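Local coordinates for cupin 2 conserved barrel domain protein (Leptotrichia buccalis, PDB 3RNS) that is of unknown function but has the double-stranded beta-helix barrel of the cupin superfamily, a fold that in many relatives holds a metal or small-molecule site, at residues Phe15-Met29 with Ser40-Ala52. Sequence-based numbering, arbitrary orientation.
With ACT (acetate ion), chain B.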
loop_
_atom_site.group_PDB
_atom_site.type_symbol
_atom_site.label_atom_id
_atom_site.label_comp_id
_atom_site.label_asym_id
_atom_site.label_seq_id
_atom_site.Cartn_x
_atom_site.Cartn_y
_atom_site.Cartn_z
ATOM N N PHE A 15 -0.580 1.835 10.217
ATOM C CA PHE A 15 0.252 0.599 10.129
ATOM C C PHE A 15 1.539 0.743 10.889
ATOM O O PHE A 15 2.030 -0.226 11.446
ATOM C CB PHE A 15 0.533 0.201 8.664
ATOM C CG PHE A 15 -0.682 -0.305 7.939
ATOM C CD1 PHE A 15 -1.818 -0.681 8.632
ATOM C CD2 PHE A 15 -0.691 -0.417 6.566
ATOM C CE1 PHE A 15 -2.917 -1.216 7.968
ATOM C CE2 PHE A 15 -1.777 -0.933 5.908
ATOM C CZ PHE A 15 -2.892 -1.327 6.592
ATOM N N ASN A 16 2.062 1.970 10.956
ATOM C CA ASN A 16 3.230 2.188 11.764
ATOM C C ASN A 16 3.046 1.777 13.265
ATOM O O ASN A 16 3.960 1.273 13.922
ATOM C CB ASN A 16 3.731 3.647 11.621
ATOM C CG ASN A 16 5.215 3.683 11.358
ATOM O OD1 ASN A 16 6.020 2.947 12.007
ATOM N ND2 ASN A 16 5.589 4.424 10.298
ATOM N N ARG A 17 1.838 1.933 13.775
ATOM C CA ARG A 17 1.529 1.540 15.123
ATOM C C ARG A 17 1.089 0.080 15.133
ATOM O O ARG A 17 1.267 -0.601 16.124
ATOM C CB ARG A 17 0.375 2.429 15.668
ATOM C CG ARG A 17 -0.117 2.070 16.996
ATOM C CD ARG A 17 1.038 2.317 18.027
ATOM N NE ARG A 17 0.652 1.921 19.371
ATOM C CZ ARG A 17 0.707 0.696 19.856
ATOM N NH1 ARG A 17 1.150 -0.333 19.137
ATOM N NH2 ARG A 17 0.326 0.499 21.090
ATOM N N LEU A 18 0.439 -0.376 14.065
ATOM C CA LEU A 18 -0.144 -1.746 14.059
ATOM C C LEU A 18 0.932 -2.785 14.105
ATOM O O LEU A 18 0.777 -3.785 14.757
ATOM C CB LEU A 18 -1.002 -2.001 12.837
ATOM C CG LEU A 18 -1.795 -3.323 12.815
ATOM C CD1 LEU A 18 -2.825 -3.503 13.973
ATOM C CD2 LEU A 18 -2.492 -3.373 11.522
ATOM N N ILE A 19 2.040 -2.552 13.428
ATOM C CA ILE A 19 3.081 -3.580 13.310
ATOM C C ILE A 19 4.425 -2.997 13.730
ATOM O O ILE A 19 4.867 -1.947 13.249
ATOM C CB ILE A 19 3.148 -4.241 11.875
ATOM C CG1 ILE A 19 4.031 -5.496 11.880
ATOM C CG2 ILE A 19 3.637 -3.219 10.752
ATOM C CD1 ILE A 19 3.717 -6.535 10.769
ATOM N N THR A 20 5.067 -3.696 14.641
ATOM C CA THR A 20 6.293 -3.257 15.230
ATOM C C THR A 20 7.179 -4.523 15.443
ATOM O O THR A 20 6.663 -5.647 15.463
ATOM C CB THR A 20 5.999 -2.508 16.619
ATOM O OG1 THR A 20 5.564 -3.462 17.576
ATOM C CG2 THR A 20 4.920 -1.387 16.528
ATOM N N SER A 21 8.494 -4.344 15.523
ATOM C CA SER A 21 9.424 -5.435 15.852
ATOM C C SER A 21 10.403 -4.993 16.959
ATOM O O SER A 21 10.762 -3.836 17.048
ATOM C CB SER A 21 10.175 -5.916 14.596
ATOM O OG SER A 21 10.587 -4.860 13.745
ATOM N N LYS A 22 10.776 -5.897 17.831
ATOM C CA LYS A 22 11.876 -5.644 18.779
ATOM C C LYS A 22 13.183 -6.089 18.150
ATOM O O LYS A 22 13.184 -6.615 17.031
ATOM C CB LYS A 22 11.626 -6.401 20.074
ATOM C CG LYS A 22 10.432 -5.841 20.853
ATOM C CD LYS A 22 9.936 -6.834 21.925
ATOM C CE LYS A 22 9.323 -8.092 21.311
ATOM N NZ LYS A 22 8.073 -8.561 21.977
ATOM N N GLU A 23 14.299 -5.909 18.863
ATOM C CA GLU A 23 15.636 -6.252 18.322
ATOM C C GLU A 23 15.648 -7.659 17.777
ATOM O O GLU A 23 15.143 -8.563 18.402
ATOM C CB GLU A 23 16.790 -6.155 19.367
ATOM C CG GLU A 23 18.210 -6.316 18.704
ATOM C CD GLU A 23 19.399 -6.496 19.671
ATOM O OE1 GLU A 23 19.215 -6.799 20.870
ATOM O OE2 GLU A 23 20.541 -6.353 19.195
ATOM N N ALA A 24 16.255 -7.832 16.609
ATOM C CA ALA A 24 16.471 -9.148 15.994
ATOM C C ALA A 24 15.195 -9.938 15.569
ATOM O O ALA A 24 15.276 -11.114 15.232
ATOM C CB ALA A 24 17.390 -9.991 16.884
ATOM N N GLU A 25 14.040 -9.281 15.534
ATOM C CA GLU A 25 12.799 -9.913 15.115
ATOM C C GLU A 25 12.404 -9.462 13.710
ATOM O O GLU A 25 12.655 -8.337 13.311
ATOM C CB GLU A 25 11.635 -9.472 16.002
ATOM C CG GLU A 25 11.558 -10.067 17.407
ATOM C CD GLU A 25 10.389 -9.461 18.202
ATOM O OE1 GLU A 25 9.717 -8.493 17.719
ATOM O OE2 GLU A 25 10.133 -9.944 19.316
ATOM N N VAL A 26 11.737 -10.348 12.989
ATOM C CA VAL A 26 10.962 -9.985 11.798
ATOM C C VAL A 26 9.536 -10.362 12.128
ATOM O O VAL A 26 9.245 -11.516 12.538
ATOM C CB VAL A 26 11.430 -10.749 10.540
ATOM C CG1 VAL A 26 10.522 -10.456 9.299
ATOM C CG2 VAL A 26 12.940 -10.410 10.207
ATOM N N VAL A 27 8.649 -9.405 11.987
ATOM C CA VAL A 27 7.250 -9.616 12.285
ATOM C C VAL A 27 6.475 -9.430 11.001
ATOM O O VAL A 27 6.763 -8.514 10.207
ATOM C CB VAL A 27 6.754 -8.654 13.397
ATOM C CG1 VAL A 27 5.211 -8.844 13.655
ATOM C CG2 VAL A 27 7.585 -8.862 14.695
ATOM N N SER A 28 5.500 -10.306 10.785
ATOM C CA SER A 28 4.632 -10.194 9.625
ATOM C C SER A 28 3.181 -10.475 9.946
ATOM O O SER A 28 2.824 -11.175 10.903
ATOM C CB SER A 28 5.161 -11.079 8.480
ATOM O OG SER A 28 4.857 -12.456 8.639
HETATM N N MSE A 29 2.328 -9.978 9.072
HETATM C CA MSE A 29 0.886 -10.068 9.244
HETATM C C MSE A 29 0.222 -10.016 7.869
HETATM O O MSE A 29 0.481 -9.075 7.066
HETATM C CB MSE A 29 0.534 -8.776 9.991
HETATM C CG MSE A 29 -0.849 -8.556 10.405
HETATM SE SE MSE A 29 -0.746 -6.794 11.338
HETATM C CE MSE A 29 -2.408 -7.182 11.888
ATOM N N SER A 40 0.273 -8.135 2.635
ATOM C CA SER A 40 0.847 -8.391 3.943
ATOM C C SER A 40 1.651 -7.198 4.384
ATOM O O SER A 40 2.092 -6.420 3.528
ATOM C CB SER A 40 1.749 -9.634 3.902
ATOM O OG SER A 40 0.931 -10.768 3.809
ATOM N N LEU A 41 1.834 -7.075 5.705
ATOM C CA LEU A 41 2.754 -6.145 6.319
ATOM C C LEU A 41 3.957 -6.857 6.965
ATOM O O LEU A 41 3.834 -7.958 7.516
ATOM C CB LEU A 41 2.029 -5.316 7.381
ATOM C CG LEU A 41 0.739 -4.609 7.014
ATOM C CD1 LEU A 41 0.309 -3.991 8.272
ATOM C CD2 LEU A 41 0.995 -3.503 5.911
ATOM N N PHE A 42 5.121 -6.217 6.860
ATOM C CA PHE A 42 6.367 -6.645 7.475
ATOM C C PHE A 42 6.990 -5.548 8.291
ATOM O O PHE A 42 6.975 -4.375 7.867
ATOM C CB PHE A 42 7.371 -7.033 6.391
ATOM C CG PHE A 42 7.085 -8.357 5.746
ATOM C CD1 PHE A 42 6.171 -8.462 4.728
ATOM C CD2 PHE A 42 7.710 -9.500 6.196
ATOM C CE1 PHE A 42 5.907 -9.693 4.156
ATOM C CE2 PHE A 42 7.460 -10.746 5.610
ATOM C CZ PHE A 42 6.561 -10.825 4.591
ATOM N N SER A 43 7.531 -5.896 9.460
ATOM C CA SER A 43 8.450 -5.012 10.191
ATOM C C SER A 43 9.718 -5.775 10.483
ATOM O O SER A 43 9.670 -6.849 11.097
ATOM C CB SER A 43 7.806 -4.525 11.491
ATOM O OG SER A 43 8.683 -3.724 12.253
ATOM N N LEU A 44 10.845 -5.270 9.985
ATOM C CA LEU A 44 12.140 -5.895 10.155
ATOM C C LEU A 44 12.997 -5.056 11.084
ATOM O O LEU A 44 13.161 -3.870 10.857
ATOM C CB LEU A 44 12.882 -5.972 8.820
ATOM C CG LEU A 44 12.467 -6.959 7.758
ATOM C CD1 LEU A 44 11.094 -6.577 7.215
ATOM C CD2 LEU A 44 13.539 -6.967 6.634
ATOM N N ALA A 45 13.552 -5.663 12.112
ATOM C CA ALA A 45 14.440 -4.958 13.038
ATOM C C ALA A 45 15.728 -4.727 12.293
ATOM O O ALA A 45 16.038 -5.433 11.323
ATOM C CB ALA A 45 14.731 -5.789 14.326
ATOM N N LYS A 46 16.472 -3.735 12.751
ATOM C CA LYS A 46 17.767 -3.411 12.169
ATOM C C LYS A 46 18.601 -4.620 11.957
ATOM O O LYS A 46 18.724 -5.450 12.831
ATOM C CB LYS A 46 18.522 -2.458 13.076
ATOM C CG LYS A 46 19.879 -2.069 12.530
ATOM C CD LYS A 46 20.620 -1.144 13.515
ATOM C CE LYS A 46 21.963 -0.714 12.961
ATOM N NZ LYS A 46 22.267 0.713 13.348
ATOM N N ASP A 47 19.166 -4.703 10.775
ATOM C CA ASP A 47 20.076 -5.757 10.365
ATOM C C ASP A 47 19.432 -7.100 10.122
ATOM O O ASP A 47 20.124 -8.026 9.760
ATOM C CB ASP A 47 21.334 -5.867 11.276
ATOM C CG ASP A 47 22.314 -4.661 11.087
ATOM O OD1 ASP A 47 22.342 -4.016 10.000
ATOM O OD2 ASP A 47 23.037 -4.335 12.036
ATOM N N GLU A 48 18.115 -7.238 10.264
ATOM C CA GLU A 48 17.469 -8.501 9.893
ATOM C C GLU A 48 17.219 -8.524 8.406
ATOM O O GLU A 48 17.291 -7.499 7.731
ATOM C CB GLU A 48 16.145 -8.672 10.657
ATOM C CG GLU A 48 16.379 -8.799 12.189
ATOM C CD GLU A 48 17.212 -10.042 12.543
ATOM O OE1 GLU A 48 16.777 -11.162 12.206
ATOM O OE2 GLU A 48 18.301 -9.921 13.137
ATOM N N GLU A 49 16.898 -9.701 7.891
ATOM C CA GLU A 49 16.503 -9.810 6.500
ATOM C C GLU A 49 15.399 -10.818 6.207
ATOM O O GLU A 49 15.185 -11.762 6.954
ATOM C CB GLU A 49 17.718 -10.132 5.646
ATOM C CG GLU A 49 18.433 -11.387 6.008
ATOM C CD GLU A 49 19.705 -11.562 5.174
ATOM O OE1 GLU A 49 19.768 -12.576 4.444
ATOM O OE2 GLU A 49 20.620 -10.686 5.232
ATOM N N ILE A 50 14.701 -10.594 5.108
ATOM C CA ILE A 50 13.819 -11.602 4.557
ATOM C C ILE A 50 14.448 -12.024 3.210
ATOM O O ILE A 50 15.003 -11.189 2.495
ATOM C CB ILE A 50 12.323 -11.102 4.467
ATOM C CG1 ILE A 50 12.145 -10.005 3.434
ATOM C CG2 ILE A 50 11.854 -10.503 5.806
ATOM C CD1 ILE A 50 10.799 -9.212 3.533
ATOM N N THR A 51 14.420 -13.321 2.908
ATOM C CA THR A 51 14.915 -13.838 1.623
ATOM C C THR A 51 13.766 -14.503 0.901
ATOM O O THR A 51 12.970 -15.189 1.522
ATOM C CB THR A 51 16.045 -14.869 1.779
ATOM O OG1 THR A 51 15.621 -15.900 2.663
ATOM C CG2 THR A 51 17.304 -14.250 2.324
ATOM N N ALA A 52 13.659 -14.274 -0.399
ATOM C CA ALA A 52 12.615 -14.883 -1.192
ATOM C C ALA A 52 13.234 -15.576 -2.393
ATOM O O ALA A 52 14.045 -15.001 -3.116
ATOM C CB ALA A 52 11.636 -13.859 -1.632
HETATM C C ACT B . 3.024 -13.526 4.585
HETATM O O ACT B . 3.563 -14.576 5.055
HETATM O OXT ACT B . 2.215 -12.956 5.342
HETATM C CH3 ACT B . 3.351 -13.006 3.219
HETATM O O HOH W 1 17.759 -5.738 15.622
#
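L41 meets F15 at about a right angle: its CD1 lies over one face of the F15 ring, 3.9 Å from the centroid, while CD2 packs on F15 CD2 at 3.6 Å. I19 follows: a chi1 of -168° swings CG1 away from its own N, bringing CG1 onto S43 CB and CD1 onto L41 O. F64 of strand 59-65 touches F15, I19 and L41 and extends this apolar cluster. On the other face of the hairpin, S28 CB sits 4.0 Å from the F42 ring centroid, with I50 CD1 over the opposite face, and V26 reaches strand 49-52, CG1 on I50 CG2 (3.7 Å), while its CG2 lies on E48 CB. The backbones pair antiparallel: V27 and S43 exchange two hydrogen bonds, V27 N to S43 O nearly straight (175°), and M29 and L41 exchange two more. Beyond the strands, A45 N donates to E25 O at 3.1 Å. The type II turns K22-E25 and A45-E48 meet here, A45 CB resting on K22 O. S21 OG and S43 OG share a hydrogen bond of 2.7 Å, and N100 ND2 also binds S43 OG. At the polar edge, E48 bends at chi2 (-62°) to run its CG and carboxylate along the A24 backbone; a water links A24 N to K46 O. With an alanine here the CG and carboxylate are gone, and the A24 backbone is likely to lose the cover they give it. The chemistry thus divides the work: carbon packing ties helix 15-18 and the chain after it to hairpin 26-33/37-44, backbone bonds fix the hairpin register, and the hydroxyl of S21, with N100, satisfies the buried S43 hydroxyl and ties the loop to the strand.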